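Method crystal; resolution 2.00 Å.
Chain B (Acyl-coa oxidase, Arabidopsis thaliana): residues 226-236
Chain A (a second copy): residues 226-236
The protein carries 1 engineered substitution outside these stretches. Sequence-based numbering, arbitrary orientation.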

ATOM      1  N   GLY B 226       9.892  -2.426  19.385  1.00 16.42           N
ATOM      2  CA  GLY B 226       8.461  -2.648  19.282  1.00 17.32           C
ATOM      3  C   GLY B 226       7.956  -3.357  18.038  1.00 16.73           C
ATOM      4  O   GLY B 226       8.699  -3.613  17.092  1.00 17.59           O
ATOM      5  N   THR B 227       6.663  -3.669  18.050  1.00 17.12           N
ATOM      6  CA  THR B 227       6.018  -4.373  16.956  1.00 16.05           C
ATOM      7  C   THR B 227       5.904  -3.502  15.714  1.00 16.07           C
ATOM      8  O   THR B 227       5.600  -2.309  15.787  1.00 14.90           O
ATOM      9  CB  THR B 227       4.615  -4.886  17.379  1.00 16.95           C
ATOM     10  OG1 THR B 227       4.769  -5.793  18.470  1.00 25.00           O
ATOM     11  CG2 THR B 227       3.928  -5.615  16.226  1.00 15.87           C
ATOM     12  N   LYS B 228       6.144  -4.112  14.562  1.00 15.42           N
ATOM     13  CA  LYS B 228       6.110  -3.401  13.298  1.00 14.67           C
ATOM     14  C   LYS B 228       4.946  -3.823  12.411  1.00 15.46           C
ATOM     15  O   LYS B 228       4.255  -4.804  12.668  1.00 10.95           O
ATOM     16  CB  LYS B 228       7.438  -3.627  12.563  1.00 14.21           C
ATOM     17  CG  LYS B 228       8.634  -2.931  13.248  1.00 15.47           C
ATOM     18  CD  LYS B 228       9.918  -3.761  13.246  1.00 17.54           C
ATOM     19  CE  LYS B 228       9.746  -5.054  14.020  1.00 17.84           C
ATOM     20  NZ  LYS B 228      11.045  -5.755  14.179  1.00 15.33           N
ATOM     21  N   MET B 229       4.740  -3.055  11.357  1.00 17.21           N
ATOM     22  CA  MET B 229       3.693  -3.298  10.387  1.00 17.57           C
ATOM     23  C   MET B 229       3.602  -4.748   9.900  1.00 16.91           C
ATOM     24  O   MET B 229       4.595  -5.345   9.480  1.00 15.00           O
ATOM     25  CB  MET B 229       3.940  -2.364   9.201  1.00 18.86           C
ATOM     26  CG  MET B 229       3.074  -2.602   7.990  1.00 21.06           C
ATOM     27  SD  MET B 229       3.415  -1.401   6.687  1.00 21.19           S
ATOM     28  CE  MET B 229       2.313  -2.044   5.419  1.00 24.39           C
ATOM     29  N   GLY B 230       2.391  -5.297   9.957  1.00 17.91           N
ATOM     30  CA  GLY B 230       2.143  -6.641   9.461  1.00 16.33           C
ATOM     31  C   GLY B 230       2.256  -7.813  10.416  1.00 17.98           C
ATOM     32  O   GLY B 230       2.975  -7.755  11.411  1.00 16.87           O
ATOM     33  N   ASN B 231       1.526  -8.883  10.113  1.00 19.34           N
ATOM     34  CA  ASN B 231       1.573 -10.101  10.918  1.00 18.35           C
ATOM     35  C   ASN B 231       2.777 -10.905  10.446  1.00 16.58           C
ATOM     36  O   ASN B 231       2.834 -11.310   9.291  1.00 12.52           O
ATOM     37  CB  ASN B 231       0.305 -10.917  10.715  1.00 20.57           C
ATOM     38  CG  ASN B 231      -0.906 -10.235  11.280  1.00 23.81           C
ATOM     39  OD1 ASN B 231      -0.975  -9.968  12.478  1.00 23.35           O
ATOM     40  ND2 ASN B 231      -1.872  -9.942  10.424  1.00 20.00           N
ATOM     41  N   GLY B 232       3.728 -11.150  11.341  1.00 15.92           N
ATOM     42  CA  GLY B 232       4.931 -11.867  10.967  1.00 16.35           C
ATOM     43  C   GLY B 232       5.882 -10.833  10.387  1.00 18.14           C
ATOM     44  O   GLY B 232       6.293  -9.898  11.079  1.00 17.15           O
ATOM     45  N   ALA B 233       6.228 -10.999   9.115  1.00 17.83           N
ATOM     46  CA  ALA B 233       7.106 -10.074   8.414  1.00 16.50           C
ATOM     47  C   ALA B 233       8.405  -9.752   9.161  1.00 17.62           C
ATOM     48  O   ALA B 233       9.176 -10.648   9.492  1.00 18.89           O
ATOM     49  CB  ALA B 233       6.323  -8.780   8.092  1.00 16.60           C
ATOM     50  N   TYR B 234       8.656  -8.468   9.417  1.00 17.57           N
ATOM     51  CA  TYR B 234       9.880  -8.072  10.102  1.00 18.25           C
ATOM     52  C   TYR B 234       9.795  -8.237  11.615  1.00 16.57           C
ATOM     53  O   TYR B 234      10.741  -7.906  12.331  1.00 15.33           O
ATOM     54  CB  TYR B 234      10.225  -6.611   9.781  1.00 23.26           C
ATOM     55  CG  TYR B 234      11.397  -6.428   8.842  1.00 24.42           C
ATOM     56  CD1 TYR B 234      11.239  -6.539   7.458  1.00 26.82           C
ATOM     57  CD2 TYR B 234      12.673  -6.146   9.340  1.00 26.26           C
ATOM     58  CE1 TYR B 234      12.324  -6.372   6.596  1.00 31.42           C
ATOM     59  CE2 TYR B 234      13.762  -5.979   8.484  1.00 28.38           C
ATOM     60  CZ  TYR B 234      13.576  -6.094   7.110  1.00 30.13           C
ATOM     61  OH  TYR B 234      14.632  -5.917   6.251  1.00 33.43           O
ATOM     62  N   ASN B 235       8.680  -8.757  12.115  1.00 14.37           N
ATOM     63  CA  ASN B 235       8.556  -8.909  13.552  1.00 15.87           C
ATOM     64  C   ASN B 235       9.396 -10.048  14.119  1.00 19.90           C
ATOM     65  O   ASN B 235       9.490 -10.218  15.335  1.00 18.10           O
ATOM     66  CB  ASN B 235       7.091  -9.011  13.936  1.00 15.46           C
ATOM     67  CG  ASN B 235       6.407  -7.658  13.869  1.00 15.52           C
ATOM     68  OD1 ASN B 235       6.808  -6.721  14.558  1.00 10.13           O
ATOM     69  ND2 ASN B 235       5.388  -7.545  13.029  1.00 10.62           N
ATOM     70  N   SER B 236      10.036 -10.806  13.231  1.00 17.07           N
ATOM     71  CA  SER B 236      10.923 -11.885  13.642  1.00 18.88           C
ATOM     72  C   SER B 236      12.299 -11.247  13.862  1.00 19.00           C
ATOM     73  O   SER B 236      13.198 -11.864  14.443  1.00 16.22           O
ATOM     74  CB  SER B 236      11.024 -12.941  12.546  1.00 16.28           C
ATOM     75  OG  SER B 236      11.345 -12.347  11.304  1.00 16.05           O
TER
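Chain A 226-236: GTKMGNGAYNS

Chain A meets chain B about an approximate two-fold: the same loop from each copy, with Gly230(A) set against Gly230(B), CA to CA at 4.7 Å, and the contacts on the two sides of that point matching almost residue for residue. From end to end the stretches run in nearly opposite directions, but at Gly230 the backbones cross obliquely. Neither pairs as a strand; this is a loop-on-loop contact, small at 296 Å², and most of it belongs to one residue used twice.

That residue is Asn231. It gives up 87 Å² in chain B and 85 Å² in chain A, far more than any neighbour. Its CA-to-CB bond points sideways, yet with chi1 in the m well the amide end comes across to the partner's backbone. ND2 of Asn231(A) donates to O of Gly230(B) at 2.8 Å, a weak bond with an angle of 136°; in return ND2 of Asn231(B) donates to O of Gly230(A) at 2.9 Å. Each amide also lies near a second carbonyl, with ND2 of Asn231(A) 3.0 Å from O of Lys228(B) and ND2 of Asn231(B) 3.1 Å from O of Lys228(A), but the angles are too poor for hydrogen bonds. The two OD1 atoms of Asn231(A) and Asn231(B) stand 3.3 Å apart, both acceptors, so the closest approach between these side chains contributes no bond. On one side a water helps: it donates to OD1 of Asn231(B) at 3.2 Å and accepts from N of Gly232(A) at 2.9 Å, tying the copies together.

Gly230 is the receiving surface, covered by 29 Å² in chain B and 26 Å² in chain A. Its phi near 90° would jam a CB against the preceding carbonyl, so glycine is called for by the loop itself rather than by the partner; a CB would point away from the other copy.

Thr227 closes the flank. Its CA-to-CB bond points toward the partner, and CG2 of Thr227(B) lies 4.0 Å from ND2 of Asn231(A), while CG2 of Thr227(A) lies 3.8 Å from ND2 of Asn231(B).

Each loop is also braced internally, right beside the contact. N of Lys228(B) donates to OD1 of Asn235(B) at 2.7 Å, and ND2 of Asn235(B) returns a bond to O of Lys228(B) at 3.0 Å, the same carbonyl the partner's amide passes; chain A repeats the pair. The rule is economical: hold a loop in shape with its own side-chain bonds, then let one asparagine reach from each copy to a backbone carbonyl of the other.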

ATOM      1  N   GLY A 226     -10.113 -17.050   8.893  1.00 12.57           N
ATOM      2  CA  GLY A 226      -8.691 -16.904   9.102  1.00 13.64           C
ATOM      3  C   GLY A 226      -8.181 -15.500   9.318  1.00 12.02           C
ATOM      4  O   GLY A 226      -8.934 -14.522   9.244  1.00 11.81           O
ATOM      5  N   THR A 227      -6.881 -15.411   9.583  1.00 11.69           N
ATOM      6  CA  THR A 227      -6.208 -14.146   9.849  1.00 13.38           C
ATOM      7  C   THR A 227      -6.177 -13.255   8.621  1.00 13.41           C
ATOM      8  O   THR A 227      -5.983 -13.720   7.495  1.00 12.65           O
ATOM      9  CB  THR A 227      -4.767 -14.390  10.354  1.00 18.00           C
ATOM     10  OG1 THR A 227      -4.817 -15.135  11.578  1.00 23.30           O
ATOM     11  CG2 THR A 227      -4.044 -13.058  10.620  1.00 13.87           C
ATOM     12  N   LYS A 228      -6.377 -11.967   8.834  1.00 12.36           N
ATOM     13  CA  LYS A 228      -6.378 -11.025   7.724  1.00 15.04           C
ATOM     14  C   LYS A 228      -5.218 -10.035   7.839  1.00 15.69           C
ATOM     15  O   LYS A 228      -4.507  -9.981   8.848  1.00 16.14           O
ATOM     16  CB  LYS A 228      -7.717 -10.283   7.682  1.00 13.26           C
ATOM     17  CG  LYS A 228      -8.911 -11.217   7.367  1.00 16.01           C
ATOM     18  CD  LYS A 228     -10.204 -10.851   8.094  1.00 16.52           C
ATOM     19  CE  LYS A 228     -10.081 -11.066   9.591  1.00 16.62           C
ATOM     20  NZ  LYS A 228     -11.411 -11.130  10.247  1.00 13.27           N
ATOM     21  N   MET A 229      -5.009  -9.271   6.781  1.00 17.11           N
ATOM     22  CA  MET A 229      -3.944  -8.278   6.721  1.00 15.72           C
ATOM     23  C   MET A 229      -3.897  -7.304   7.918  1.00 17.40           C
ATOM     24  O   MET A 229      -4.925  -6.787   8.374  1.00 15.48           O
ATOM     25  CB  MET A 229      -4.127  -7.477   5.439  1.00 17.25           C
ATOM     26  CG  MET A 229      -3.067  -6.439   5.173  1.00 19.85           C
ATOM     27  SD  MET A 229      -3.402  -5.534   3.644  1.00 20.99           S
ATOM     28  CE  MET A 229      -2.378  -4.017   3.891  1.00 26.49           C
ATOM     29  N   GLY A 230      -2.690  -7.063   8.415  1.00 14.70           N
ATOM     30  CA  GLY A 230      -2.496  -6.115   9.500  1.00 17.76           C
ATOM     31  C   GLY A 230      -2.584  -6.577  10.939  1.00 17.15           C
ATOM     32  O   GLY A 230      -3.245  -7.570  11.253  1.00 17.75           O
ATOM     33  N   ASN A 231      -1.904  -5.850  11.821  1.00 16.56           N
ATOM     34  CA  ASN A 231      -1.923  -6.166  13.250  1.00 15.67           C
ATOM     35  C   ASN A 231      -3.175  -5.527  13.850  1.00 14.32           C
ATOM     36  O   ASN A 231      -3.316  -4.305  13.854  1.00 16.88           O
ATOM     37  CB  ASN A 231      -0.681  -5.605  13.926  1.00 22.84           C
ATOM     38  CG  ASN A 231       0.526  -6.496  13.736  1.00 27.32           C
ATOM     39  OD1 ASN A 231       0.558  -7.622  14.235  1.00 33.56           O
ATOM     40  ND2 ASN A 231       1.516  -6.011  13.002  1.00 25.63           N
ATOM     41  N   GLY A 232      -4.077  -6.346  14.370  1.00 14.32           N
ATOM     42  CA  GLY A 232      -5.323  -5.816  14.892  1.00 13.81           C
ATOM     43  C   GLY A 232      -6.244  -5.687  13.688  1.00 15.19           C
ATOM     44  O   GLY A 232      -6.602  -6.699  13.082  1.00 13.04           O
ATOM     45  N   ALA A 233      -6.605  -4.460  13.320  1.00 12.82           N
ATOM     46  CA  ALA A 233      -7.490  -4.186  12.179  1.00 16.10           C
ATOM     47  C   ALA A 233      -8.763  -5.024  12.176  1.00 18.46           C
ATOM     48  O   ALA A 233      -9.526  -4.997  13.131  1.00 19.46           O
ATOM     49  CB  ALA A 233      -6.726  -4.388  10.854  1.00 16.54           C
ATOM     50  N   TYR A 234      -8.996  -5.765  11.088  1.00 17.95           N
ATOM     51  CA  TYR A 234     -10.185  -6.599  11.003  1.00 17.19           C
ATOM     52  C   TYR A 234     -10.073  -7.916  11.744  1.00 17.40           C
ATOM     53  O   TYR A 234     -11.040  -8.661  11.833  1.00 18.30           O
ATOM     54  CB  TYR A 234     -10.555  -6.871   9.538  1.00 19.29           C
ATOM     55  CG  TYR A 234     -11.663  -5.982   9.008  1.00 20.07           C
ATOM     56  CD1 TYR A 234     -11.412  -4.664   8.639  1.00 22.59           C
ATOM     57  CD2 TYR A 234     -12.967  -6.458   8.907  1.00 22.51           C
ATOM     58  CE1 TYR A 234     -12.435  -3.835   8.188  1.00 25.04           C
ATOM     59  CE2 TYR A 234     -14.001  -5.647   8.449  1.00 26.56           C
ATOM     60  CZ  TYR A 234     -13.725  -4.333   8.092  1.00 25.74           C
ATOM     61  OH  TYR A 234     -14.736  -3.528   7.629  1.00 29.57           O
ATOM     62  N   ASN A 235      -8.904  -8.227  12.284  1.00 16.11           N
ATOM     63  CA  ASN A 235      -8.769  -9.491  13.001  1.00 17.51           C
ATOM     64  C   ASN A 235      -9.649  -9.572  14.253  1.00 16.93           C
ATOM     65  O   ASN A 235      -9.801 -10.626  14.857  1.00 16.21           O
ATOM     66  CB  ASN A 235      -7.305  -9.750  13.301  1.00 17.65           C
ATOM     67  CG  ASN A 235      -6.549 -10.125  12.045  1.00 19.64           C
ATOM     68  OD1 ASN A 235      -6.969 -11.017  11.319  1.00 14.97           O
ATOM     69  ND2 ASN A 235      -5.443  -9.436  11.771  1.00 14.82           N
ATOM     70  N   SER A 236     -10.259  -8.449  14.615  1.00 16.58           N
ATOM     71  CA  SER A 236     -11.169  -8.404  15.753  1.00 18.97           C
ATOM     72  C   SER A 236     -12.550  -8.835  15.256  1.00 19.16           C
ATOM     73  O   SER A 236     -13.442  -9.137  16.039  1.00 20.93           O
ATOM     74  CB  SER A 236     -11.235  -6.981  16.325  1.00 18.77           C
ATOM     75  OG  SER A 236     -11.610  -6.065  15.312  1.00 15.42           O
TER
HETATM   76  O   HOH W   1      -3.510  -9.167  14.319  1.00 33.09           O